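Local coordinates for protein diaminopimelate decarboxylase (Psychromonas ingrahamii, PDB 4XG1) that probably catalyses the pyridoxal-phosphate-dependent decarboxylation of meso-diaminopimelate to L-lysine, the last step of lysine biosynthesis by the diaminopimelate pathway, at residues W42-H54 against P253-A265. Numbering follows the deposited sequence.
Sequences WQAFDSAAGKHPH and PAEYMTAIINRMA
Met257 follows the last turn of helix 35-49 from Ala48 to Ala49 and back to Phe45. CB of Met257 packs on CB of Ala48 at 3.7 Å, close to where CB of the same alanine rests on CA of Ala254. CG, anti to the backbone N (chi1 -170°), reaches the peptide joining Ala48 to Ala49. SD of Met257 sits 3.8 Å from CB of Ala49. The bends at chi2 and chi3 then turn CE of Met257 back against Phe45, where it lies beside the carbonyl O and 3.6 Å from CD1 of Phe45 at the ring edge. An unbranched, flexible thioether suits this path, and the small alanines opposite let the helix axes approach to 8.4 Å.

The Phe45 ring is met over one face and at its edge. CB of Pro253, in the first turn of helix 253-262, stands over the ring centre, 3.6 Å from the centroid, in a CH-pi contact; the rigid pyrrolidine offers aliphatic C-H groups to the aromatic face. At the ring edge, CE1 of Phe45 meets CE2 of Tyr256 at 3.5 Å, the two planes inclined at 78°. Both helices belong to the outer layer of the TIM barrel that binds pyridoxal phosphate, and they run nearly parallel, 25° apart, outside the neighbouring parallel strands 54-59 and 270-273. Phe45 also touches Ile56 and Pro275, the latter predicted to bind the cofactor.

Beyond the helix end, a type II' beta turn from Ala49 to His52, whose positive phi Gly50 readily adopts, brings His52 across to the other end of the contact. CD1 of Ile261 fits beneath this turn, 3.6 Å from O of Ala49 and against CB of His52. CE1 of the His52 imidazole lies 3.9 Å from CB of Met264, while NE2 of His52 hydrogen-bonds to O of Leu269, just before strand 270-273.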
# COMPACT_ATOMS: atom_id res chain seq x y z
N TRP B 42 9.12 17.01 17.93
CA TRP B 42 10.37 16.32 18.22
C TRP B 42 10.96 16.88 19.51
O TRP B 42 11.49 16.14 20.33
CB TRP B 42 11.37 16.50 17.09
CG TRP B 42 12.63 15.71 17.29
CD1 TRP B 42 12.90 14.46 16.85
CD2 TRP B 42 13.80 16.14 17.99
NE1 TRP B 42 14.18 14.08 17.21
CE2 TRP B 42 14.74 15.10 17.92
CE3 TRP B 42 14.15 17.32 18.68
CZ2 TRP B 42 15.98 15.20 18.49
CZ3 TRP B 42 15.38 17.42 19.24
CH2 TRP B 42 16.29 16.38 19.14
N GLN B 43 10.91 18.20 19.66
CA GLN B 43 11.45 18.89 20.85
C GLN B 43 10.70 18.53 22.12
O GLN B 43 11.32 18.26 23.13
CB GLN B 43 11.46 20.41 20.64
CG GLN B 43 12.82 20.88 20.16
CD GLN B 43 12.73 22.04 19.21
OE1 GLN B 43 11.65 22.63 19.01
NE2 GLN B 43 13.88 22.42 18.65
N ALA B 44 9.37 18.50 22.05
CA ALA B 44 8.55 18.04 23.16
C ALA B 44 9.11 16.76 23.73
O ALA B 44 9.25 16.66 24.95
CB ALA B 44 7.12 17.83 22.75
N PHE B 45 9.53 15.83 22.87
CA PHE B 45 10.17 14.61 23.33
C PHE B 45 11.58 14.82 23.89
O PHE B 45 11.97 14.25 24.91
CB PHE B 45 10.32 13.60 22.17
CG PHE B 45 9.15 12.64 22.00
CD1 PHE B 45 9.05 11.56 22.81
CD2 PHE B 45 8.20 12.84 21.01
CE1 PHE B 45 8.00 10.67 22.68
CE2 PHE B 45 7.13 11.98 20.87
CZ PHE B 45 7.04 10.88 21.72
N ASP B 46 12.38 15.59 23.16
CA ASP B 46 13.79 15.75 23.50
C ASP B 46 13.97 16.52 24.81
O ASP B 46 14.68 16.08 25.71
CB ASP B 46 14.49 16.49 22.39
CG ASP B 46 15.98 16.54 22.59
OD1 ASP B 46 16.61 15.46 22.67
OD2 ASP B 46 16.50 17.70 22.63
N SER B 47 13.29 17.65 24.92
CA SER B 47 13.37 18.48 26.12
C SER B 47 12.97 17.64 27.32
O SER B 47 13.76 17.48 28.27
CB SER B 47 12.45 19.69 26.02
OG SER B 47 12.91 20.55 25.02
N ALA B 48 11.77 17.07 27.26
CA ALA B 48 11.21 16.33 28.36
C ALA B 48 12.17 15.27 28.89
O ALA B 48 12.12 14.95 30.07
CB ALA B 48 9.90 15.71 27.97
N ALA B 49 13.05 14.75 28.05
CA ALA B 49 14.06 13.82 28.53
C ALA B 49 15.22 14.54 29.24
O ALA B 49 15.93 13.94 30.08
CB ALA B 49 14.57 12.98 27.40
N GLY B 50 15.45 15.81 28.88
CA GLY B 50 16.26 16.72 29.69
C GLY B 50 17.62 16.18 30.00
O GLY B 50 18.30 15.68 29.10
N LYS B 51 18.00 16.23 31.27
CA LYS B 51 19.37 15.85 31.68
C LYS B 51 19.68 14.37 31.60
O LYS B 51 20.84 14.00 31.59
CB LYS B 51 19.65 16.33 33.09
CG LYS B 51 19.59 17.86 33.25
CD LYS B 51 20.94 18.48 32.89
CE LYS B 51 21.12 19.93 33.37
NZ LYS B 51 21.12 20.09 34.86
N HIS B 52 18.67 13.51 31.55
CA HIS B 52 18.95 12.09 31.48
C HIS B 52 19.56 11.72 30.12
O HIS B 52 19.02 12.05 29.08
CB HIS B 52 17.69 11.24 31.75
CG HIS B 52 17.99 9.79 31.95
ND1 HIS B 52 18.07 9.21 33.19
CD2 HIS B 52 18.33 8.83 31.06
CE1 HIS B 52 18.44 7.95 33.05
NE2 HIS B 52 18.60 7.69 31.77
N PRO B 53 20.70 11.03 30.11
CA PRO B 53 21.31 10.59 28.85
C PRO B 53 20.33 9.86 27.92
O PRO B 53 19.88 8.75 28.24
CB PRO B 53 22.43 9.62 29.28
CG PRO B 53 22.65 9.89 30.71
CD PRO B 53 21.40 10.51 31.29
N HIS B 54 20.04 10.48 26.79
CA HIS B 54 19.06 9.95 25.85
C HIS B 54 19.41 10.20 24.41
O HIS B 54 20.21 11.08 24.07
CB HIS B 54 17.73 10.59 26.12
CG HIS B 54 17.67 12.03 25.74
ND1 HIS B 54 18.35 13.01 26.42
CD2 HIS B 54 17.00 12.65 24.74
CE1 HIS B 54 18.10 14.18 25.85
NE2 HIS B 54 17.27 13.99 24.84
N PRO B 253 3.70 13.66 24.73
CA PRO B 253 5.08 13.22 24.85
C PRO B 253 5.78 13.61 26.15
O PRO B 253 6.46 12.77 26.76
CB PRO B 253 5.78 13.90 23.68
CG PRO B 253 4.73 14.27 22.73
CD PRO B 253 3.40 14.23 23.41
N ALA B 254 5.62 14.88 26.56
CA ALA B 254 6.17 15.37 27.83
C ALA B 254 5.80 14.45 29.01
O ALA B 254 6.68 13.95 29.70
CB ALA B 254 5.67 16.78 28.11
N GLU B 255 4.51 14.22 29.20
CA GLU B 255 3.99 13.35 30.29
C GLU B 255 4.50 11.91 30.23
O GLU B 255 4.88 11.31 31.25
CB GLU B 255 2.47 13.30 30.21
CG GLU B 255 1.82 14.67 30.20
CD GLU B 255 0.43 14.70 29.59
OE1 GLU B 255 -0.10 13.64 29.22
OE2 GLU B 255 -0.15 15.82 29.49
N TYR B 256 4.49 11.36 29.02
CA TYR B 256 5.01 10.03 28.78
C TYR B 256 6.45 9.93 29.18
O TYR B 256 6.86 8.94 29.81
CB TYR B 256 4.84 9.70 27.28
CG TYR B 256 5.83 8.73 26.62
CD1 TYR B 256 5.62 7.37 26.66
CD2 TYR B 256 6.92 9.19 25.91
CE1 TYR B 256 6.49 6.48 26.00
CE2 TYR B 256 7.79 8.29 25.27
CZ TYR B 256 7.56 6.94 25.30
OH TYR B 256 8.40 6.04 24.66
N MET B 257 7.23 10.93 28.79
CA MET B 257 8.66 10.91 29.09
C MET B 257 8.96 11.06 30.61
O MET B 257 9.71 10.27 31.18
CB MET B 257 9.35 12.04 28.36
CG MET B 257 10.83 11.96 28.41
SD MET B 257 11.59 10.64 27.50
CE MET B 257 10.95 11.05 25.86
N THR B 258 8.33 12.03 31.25
CA THR B 258 8.51 12.27 32.69
C THR B 258 8.25 11.02 33.51
O THR B 258 9.08 10.64 34.35
CB THR B 258 7.56 13.38 33.21
OG1 THR B 258 7.54 14.49 32.30
CG2 THR B 258 8.03 13.87 34.51
N ALA B 259 7.12 10.35 33.23
CA ALA B 259 6.88 9.07 33.90
C ALA B 259 8.06 8.10 33.70
O ALA B 259 8.53 7.43 34.66
CB ALA B 259 5.59 8.45 33.39
N ILE B 260 8.58 8.04 32.49
CA ILE B 260 9.66 7.10 32.22
C ILE B 260 10.93 7.52 32.95
O ILE B 260 11.72 6.66 33.40
CB ILE B 260 9.89 6.95 30.69
CG1 ILE B 260 8.80 6.08 30.09
CG2 ILE B 260 11.24 6.30 30.39
CD1 ILE B 260 8.70 6.16 28.58
N ILE B 261 11.13 8.83 33.03
CA ILE B 261 12.34 9.38 33.64
C ILE B 261 12.28 9.22 35.15
O ILE B 261 13.22 8.67 35.74
CB ILE B 261 12.50 10.86 33.29
CG1 ILE B 261 12.54 10.97 31.78
CG2 ILE B 261 13.70 11.49 34.03
CD1 ILE B 261 13.91 11.21 31.22
N ASN B 262 11.15 9.64 35.73
CA ASN B 262 10.87 9.41 37.15
C ASN B 262 11.21 7.95 37.48
O ASN B 262 12.05 7.68 38.37
CB ASN B 262 9.42 9.74 37.54
CG ASN B 262 9.08 11.23 37.38
OD1 ASN B 262 9.96 12.07 37.28
ND2 ASN B 262 7.78 11.55 37.37
N ARG B 263 10.67 7.00 36.71
CA ARG B 263 11.02 5.54 36.94
C ARG B 263 12.50 5.20 36.87
O ARG B 263 12.93 4.12 37.32
CB ARG B 263 10.26 4.57 36.00
CG ARG B 263 9.04 3.88 36.56
CD ARG B 263 9.25 3.16 37.90
NE ARG B 263 10.06 1.95 37.82
CZ ARG B 263 11.18 1.66 38.50
NH1 ARG B 263 11.72 2.50 39.37
NH2 ARG B 263 11.78 0.48 38.30
N MET B 264 13.28 6.06 36.24
CA MET B 264 14.75 5.88 36.13
C MET B 264 15.46 6.35 37.39
O MET B 264 16.70 6.24 37.48
CB MET B 264 15.32 6.68 34.97
CG MET B 264 15.00 6.13 33.61
SD MET B 264 15.18 4.33 33.47
CE MET B 264 16.88 4.03 33.05
N ALA B 265 14.69 6.95 38.30
CA ALA B 265 15.00 6.90 39.72
C ALA B 265 16.39 7.45 40.00
O ALA B 265 16.57 8.66 39.98
CB ALA B 265 14.85 5.46 40.25